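Local coordinates for protein iota-carrageenase (Alteromonas sp., PDB 1H80) that hydrolyses the beta-1,4 linkages of iota-carrageenan, a sulfated galactan of red algal cell walls, with inversion of anomeric configuration, at residues A[109-121]-A[135-147]. Numbering follows the deposited sequence. Where two conformers were deposited one is given.
Sequences RNFSFQGLGNGFL and FKLGDVRNYKISN. With CA (calcium ion), chain C; GOL (glycerol), chain J.
Two arginines lie flat on each other: the guanidinium of R109 stacks on that of R141, centres 4.3 Å apart and planes 8° from parallel. The carboxylate of D139 probably offsets the like charges. R109 grips D139 OD1 end-on with both terminal nitrogens, NH1 at 2.9 Å and NH2 at 3.0 Å, from one face of the carboxylate, while OD2 pairs with R167. A bend at chi2 (-68°) lays the R109 chain beside the extended R141. Replacing R109 with an alanine would probably leave OD1 without its paired donors and strip the cover from one face of the R141 guanidinium. At the corner, N142 sends ND2 to N110 OD1 (2.8 Å), the two amides nearly perpendicular, and N142 OD1 takes the backbone N of V13. From there strands 111-115 and 143-147 run parallel, their axes 4.6 Å apart at closest approach, bonded from F111 N to N142 O through to G115 N and S146 O. Inside, F135 drives its CZ edge into the face of F113, 3.6 Å from CG. At the far end N147 ND2 holds both G115 O and G117 O, each at 2.9 Å and from above its carbonyl plane, pinning the turn whose N118 OD1 and G119 O bind calcium with S82. Aligned corner asparagines and aromatics packed inside mark successive coils of a right-handed parallel beta-helix, as in pectate lyase-like proteins.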
loop_
_atom_site.group_PDB
_atom_site.type_symbol
_atom_site.label_atom_id
_atom_site.label_comp_id
_atom_site.label_asym_id
_atom_site.label_seq_id
_atom_site.Cartn_x
_atom_site.Cartn_y
_atom_site.Cartn_z
ATOM N N ARG A 109 2.802 -14.660 -16.760
ATOM C CA ARG A 109 4.072 -14.116 -17.217
ATOM C C ARG A 109 3.793 -13.151 -18.361
ATOM O O ARG A 109 2.961 -13.436 -19.222
ATOM C CB ARG A 109 4.984 -15.241 -17.712
ATOM C CG ARG A 109 5.354 -16.286 -16.656
ATOM C CD ARG A 109 6.251 -15.702 -15.570
ATOM N NE ARG A 109 6.665 -16.699 -14.579
ATOM C CZ ARG A 109 6.059 -16.913 -13.413
ATOM N NH1 ARG A 109 4.993 -16.204 -13.064
ATOM N NH2 ARG A 109 6.535 -17.832 -12.578
ATOM N N ASN A 110 4.481 -12.014 -18.358
ATOM C CA ASN A 110 4.336 -11.004 -19.410
ATOM C C ASN A 110 2.921 -10.461 -19.437
ATOM O O ASN A 110 2.108 -10.826 -20.290
ATOM C CB ASN A 110 4.680 -11.607 -20.770
ATOM C CG ASN A 110 5.950 -12.418 -20.732
ATOM O OD1 ASN A 110 6.936 -12.022 -20.108
ATOM N ND2 ASN A 110 5.939 -13.561 -21.406
ATOM N N PHE A 111 2.642 -9.557 -18.513
ATOM C CA PHE A 111 1.314 -8.991 -18.397
ATOM C C PHE A 111 1.361 -7.490 -18.173
ATOM O O PHE A 111 2.236 -6.992 -17.478
ATOM C CB PHE A 111 0.605 -9.654 -17.212
ATOM C CG PHE A 111 -0.656 -8.966 -16.802
ATOM C CD1 PHE A 111 -1.826 -9.154 -17.520
ATOM C CD2 PHE A 111 -0.660 -8.080 -15.728
ATOM C CE1 PHE A 111 -2.988 -8.471 -17.178
ATOM C CE2 PHE A 111 -1.818 -7.390 -15.378
ATOM C CZ PHE A 111 -2.981 -7.585 -16.105
ATOM N N SER A 112 0.433 -6.758 -18.778
ATOM C CA SER A 112 0.386 -5.327 -18.534
ATOM C C SER A 112 -1.059 -4.840 -18.547
ATOM O O SER A 112 -1.921 -5.416 -19.214
ATOM C CB SER A 112 1.248 -4.546 -19.543
ATOM O OG SER A 112 0.699 -4.553 -20.847
ATOM N N PHE A 113 -1.316 -3.805 -17.756
ATOM C CA PHE A 113 -2.641 -3.199 -17.632
ATOM C C PHE A 113 -2.282 -1.731 -17.524
ATOM O O PHE A 113 -1.772 -1.277 -16.498
ATOM C CB PHE A 113 -3.320 -3.700 -16.358
ATOM C CG PHE A 113 -4.792 -3.428 -16.308
ATOM C CD1 PHE A 113 -5.275 -2.129 -16.268
ATOM C CD2 PHE A 113 -5.697 -4.481 -16.295
ATOM C CE1 PHE A 113 -6.648 -1.883 -16.214
ATOM C CE2 PHE A 113 -7.067 -4.244 -16.241
ATOM C CZ PHE A 113 -7.540 -2.942 -16.200
ATOM N N GLN A 114 -2.549 -0.976 -18.582
ATOM C CA GLN A 114 -2.178 0.428 -18.587
ATOM C C GLN A 114 -3.218 1.361 -19.179
ATOM O O GLN A 114 -3.826 1.066 -20.207
ATOM C CB GLN A 114 -0.858 0.578 -19.346
ATOM C CG GLN A 114 -0.243 1.964 -19.314
ATOM C CD GLN A 114 1.167 1.962 -19.868
ATOM O OE1 GLN A 114 1.992 1.131 -19.486
ATOM N NE2 GLN A 114 1.454 2.895 -20.767
ATOM N N GLY A 115 -3.414 2.496 -18.520
ATOM C CA GLY A 115 -4.363 3.469 -19.010
ATOM C C GLY A 115 -3.698 4.325 -20.074
ATOM O O GLY A 115 -2.518 4.670 -19.976
ATOM N N LEU A 116 -4.456 4.649 -21.114
ATOM C CA LEU A 116 -3.964 5.504 -22.179
ATOM C C LEU A 116 -4.150 6.952 -21.746
ATOM O O LEU A 116 -4.943 7.246 -20.849
ATOM C CB LEU A 116 -4.767 5.264 -23.457
ATOM C CG LEU A 116 -4.592 3.894 -24.103
ATOM C CD1 LEU A 116 -5.712 3.646 -25.096
ATOM C CD2 LEU A 116 -3.232 3.830 -24.781
ATOM N N GLY A 117 -3.410 7.854 -22.377
ATOM C CA GLY A 117 -3.543 9.268 -22.067
ATOM C C GLY A 117 -3.326 9.635 -20.613
ATOM O O GLY A 117 -2.347 9.204 -20.008
ATOM N N ASN A 118 -4.232 10.436 -20.054
ATOM C CA ASN A 118 -4.093 10.854 -18.666
ATOM C C ASN A 118 -4.675 9.856 -17.673
ATOM O O ASN A 118 -4.835 10.163 -16.490
ATOM C CB ASN A 118 -4.700 12.248 -18.440
ATOM C CG ASN A 118 -6.179 12.308 -18.750
ATOM O OD1 ASN A 118 -6.891 11.317 -18.635
ATOM N ND2 ASN A 118 -6.655 13.493 -19.127
ATOM N N GLY A 119 -4.994 8.660 -18.154
ATOM C CA GLY A 119 -5.501 7.631 -17.266
ATOM C C GLY A 119 -7.001 7.544 -17.146
ATOM O O GLY A 119 -7.723 8.430 -17.589
ATOM N N PHE A 120 -7.467 6.461 -16.535
ATOM C CA PHE A 120 -8.893 6.252 -16.372
ATOM C C PHE A 120 -9.264 6.237 -14.907
ATOM O O PHE A 120 -8.431 6.473 -14.036
ATOM C CB PHE A 120 -9.327 4.940 -17.025
ATOM C CG PHE A 120 -8.619 3.731 -16.491
ATOM C CD1 PHE A 120 -7.339 3.406 -16.929
ATOM C CD2 PHE A 120 -9.230 2.913 -15.545
ATOM C CE1 PHE A 120 -6.678 2.284 -16.435
ATOM C CE2 PHE A 120 -8.579 1.793 -15.048
ATOM C CZ PHE A 120 -7.301 1.475 -15.492
ATOM N N LEU A 121 -10.525 5.931 -14.642
ATOM C CA LEU A 121 -11.014 5.922 -13.281
ATOM C C LEU A 121 -11.554 4.583 -12.808
ATOM O O LEU A 121 -12.289 3.905 -13.527
ATOM C CB LEU A 121 -12.123 6.967 -13.143
ATOM C CG LEU A 121 -12.797 7.079 -11.778
ATOM C CD1 LEU A 121 -11.833 7.714 -10.796
ATOM C CD2 LEU A 121 -14.059 7.915 -11.894
ATOM N N PHE A 135 -6.242 -4.687 -7.459
ATOM C CA PHE A 135 -5.402 -5.782 -7.939
ATOM C C PHE A 135 -4.849 -6.603 -6.790
ATOM O O PHE A 135 -4.436 -6.056 -5.770
ATOM C CB PHE A 135 -4.169 -5.277 -8.706
ATOM C CG PHE A 135 -4.443 -4.821 -10.103
ATOM C CD1 PHE A 135 -4.773 -3.497 -10.365
ATOM C CD2 PHE A 135 -4.345 -5.713 -11.167
ATOM C CE1 PHE A 135 -4.999 -3.066 -11.670
ATOM C CE2 PHE A 135 -4.571 -5.294 -12.475
ATOM C CZ PHE A 135 -4.898 -3.967 -12.725
ATOM N N LYS A 136 -4.852 -7.918 -6.956
ATOM C CA LYS A 136 -4.228 -8.795 -5.981
ATOM C C LYS A 136 -3.230 -9.547 -6.849
ATOM O O LYS A 136 -3.616 -10.244 -7.791
ATOM C CB LYS A 136 -5.205 -9.778 -5.344
ATOM C CG LYS A 136 -4.499 -10.675 -4.332
ATOM C CD LYS A 136 -5.452 -11.554 -3.548
ATOM C CE LYS A 136 -4.681 -12.406 -2.551
ATOM N NZ LYS A 136 -5.574 -13.260 -1.719
ATOM N N LEU A 137 -1.948 -9.376 -6.553
ATOM C CA LEU A 137 -0.897 -10.019 -7.325
ATOM C C LEU A 137 -0.353 -11.233 -6.598
ATOM O O LEU A 137 -0.235 -11.236 -5.372
ATOM C CB LEU A 137 0.244 -9.033 -7.579
ATOM C CG LEU A 137 -0.162 -7.655 -8.110
ATOM C CD1 LEU A 137 1.083 -6.808 -8.296
ATOM C CD2 LEU A 137 -0.922 -7.797 -9.424
ATOM N N GLY A 138 -0.031 -12.265 -7.372
ATOM C CA GLY A 138 0.525 -13.482 -6.815
ATOM C C GLY A 138 1.716 -13.926 -7.643
ATOM O O GLY A 138 2.730 -13.224 -7.724
ATOM N N ASP A 139 1.591 -15.092 -8.269
ATOM C CA ASP A 139 2.659 -15.641 -9.090
ATOM C C ASP A 139 2.656 -15.009 -10.478
ATOM O O ASP A 139 2.185 -15.606 -11.451
ATOM C CB ASP A 139 2.496 -17.156 -9.219
ATOM C CG ASP A 139 3.734 -17.829 -9.781
ATOM O OD1 ASP A 139 4.610 -17.129 -10.336
ATOM O OD2 ASP A 139 3.827 -19.069 -9.676
ATOM N N VAL A 140 3.182 -13.793 -10.553
ATOM C CA VAL A 140 3.260 -13.066 -11.809
ATOM C C VAL A 140 4.644 -12.446 -11.945
ATOM O O VAL A 140 5.199 -11.930 -10.977
ATOM C CB VAL A 140 2.162 -11.965 -11.885
ATOM C CG1 VAL A 140 2.256 -11.032 -10.690
ATOM C CG2 VAL A 140 2.297 -11.180 -13.180
ATOM N N ARG A 141 5.208 -12.534 -13.147
ATOM C CA ARG A 141 6.527 -11.970 -13.419
ATOM C C ARG A 141 6.494 -11.238 -14.740
ATOM O O ARG A 141 5.789 -11.649 -15.666
ATOM C CB ARG A 141 7.589 -13.060 -13.484
ATOM C CG ARG A 141 7.667 -13.887 -12.232
ATOM C CD ARG A 141 8.814 -14.868 -12.295
ATOM N NE ARG A 141 8.745 -15.781 -11.164
ATOM C CZ ARG A 141 9.608 -16.762 -10.941
ATOM N NH1 ARG A 141 10.624 -16.965 -11.772
ATOM N NH2 ARG A 141 9.445 -17.548 -9.888
ATOM N N ASN A 142 7.284 -10.171 -14.809
ATOM C CA ASN A 142 7.398 -9.302 -15.970
ATOM C C ASN A 142 6.051 -8.657 -16.232
ATOM O O ASN A 142 5.328 -9.016 -17.165
ATOM C CB ASN A 142 7.871 -10.062 -17.206
ATOM C CG ASN A 142 8.296 -9.122 -18.305
ATOM O OD1 ASN A 142 8.942 -8.110 -18.038
ATOM N ND2 ASN A 142 7.937 -9.438 -19.539
ATOM N N TYR A 143 5.720 -7.694 -15.387
ATOM C CA TYR A 143 4.441 -7.030 -15.506
ATOM C C TYR A 143 4.516 -5.535 -15.304
ATOM O O TYR A 143 5.481 -5.006 -14.759
ATOM C CB TYR A 143 3.450 -7.624 -14.501
ATOM C CG TYR A 143 3.798 -7.390 -13.046
ATOM C CD1 TYR A 143 4.672 -8.242 -12.364
ATOM C CD2 TYR A 143 3.209 -6.349 -12.338
ATOM C CE1 TYR A 143 4.939 -8.061 -11.002
ATOM C CE2 TYR A 143 3.467 -6.159 -10.984
ATOM C CZ TYR A 143 4.325 -7.018 -10.323
ATOM O OH TYR A 143 4.529 -6.841 -8.976
ATOM N N LYS A 144 3.472 -4.859 -15.757
ATOM C CA LYS A 144 3.390 -3.420 -15.628
ATOM C C LYS A 144 1.938 -3.036 -15.415
ATOM O O LYS A 144 1.067 -3.425 -16.190
ATOM C CB LYS A 144 3.940 -2.749 -16.888
ATOM C CG LYS A 144 4.001 -1.234 -16.813
ATOM C CD LYS A 144 4.506 -0.662 -18.137
ATOM C CE LYS A 144 4.664 0.845 -18.071
ATOM N NZ LYS A 144 5.067 1.389 -19.400
ATOM N N ILE A 145 1.683 -2.311 -14.332
ATOM C CA ILE A 145 0.343 -1.829 -13.992
ATOM C C ILE A 145 0.545 -0.320 -13.906
ATOM O O ILE A 145 1.368 0.163 -13.132
ATOM C CB ILE A 145 -0.125 -2.426 -12.660
ATOM C CG1 ILE A 145 -0.320 -3.935 -12.840
ATOM C CG2 ILE A 145 -1.431 -1.767 -12.213
ATOM C CD1 ILE A 145 -0.619 -4.688 -11.553
ATOM N N SER A 146 -0.238 0.426 -14.688
ATOM C CA SER A 146 -0.002 1.860 -14.790
ATOM C C SER A 146 -1.150 2.773 -15.167
ATOM O O SER A 146 -2.070 2.360 -15.856
ATOM C CB SER A 146 1.092 2.038 -15.859
ATOM O OG SER A 146 1.289 3.377 -16.280
ATOM N N ASN A 147 -1.061 4.018 -14.704
ATOM C CA ASN A 147 -1.976 5.078 -15.090
ATOM C C ASN A 147 -3.490 5.085 -14.892
ATOM O O ASN A 147 -4.255 4.977 -15.860
ATOM C CB ASN A 147 -1.688 5.347 -16.555
ATOM C CG ASN A 147 -2.020 6.750 -16.975
ATOM O OD1 ASN A 147 -2.082 7.665 -16.155
ATOM N ND2 ASN A 147 -2.194 6.941 -18.282
HETATM CA CA CA C . -8.871 10.349 -18.160
HETATM C C1 GOL J . -4.188 8.730 -12.983
HETATM O O1 GOL J . -4.405 8.427 -14.366
HETATM C C2 GOL J . -3.005 9.729 -12.741
HETATM O O2 GOL J . -2.208 9.823 -13.943
HETATM C C3 GOL J . -2.105 9.255 -11.549
HETATM O O3 GOL J . -0.712 9.422 -11.849
HETATM O O HOH W 1 6.025 -20.268 -10.658
HETATM O O HOH W 2 -7.781 10.803 -15.912
HETATM O O HOH W 3 -10.303 11.646 -19.471
HETATM O O HOH W 4 -10.525 9.745 -16.477
HETATM O O HOH W 5 -9.377 12.583 -17.003
#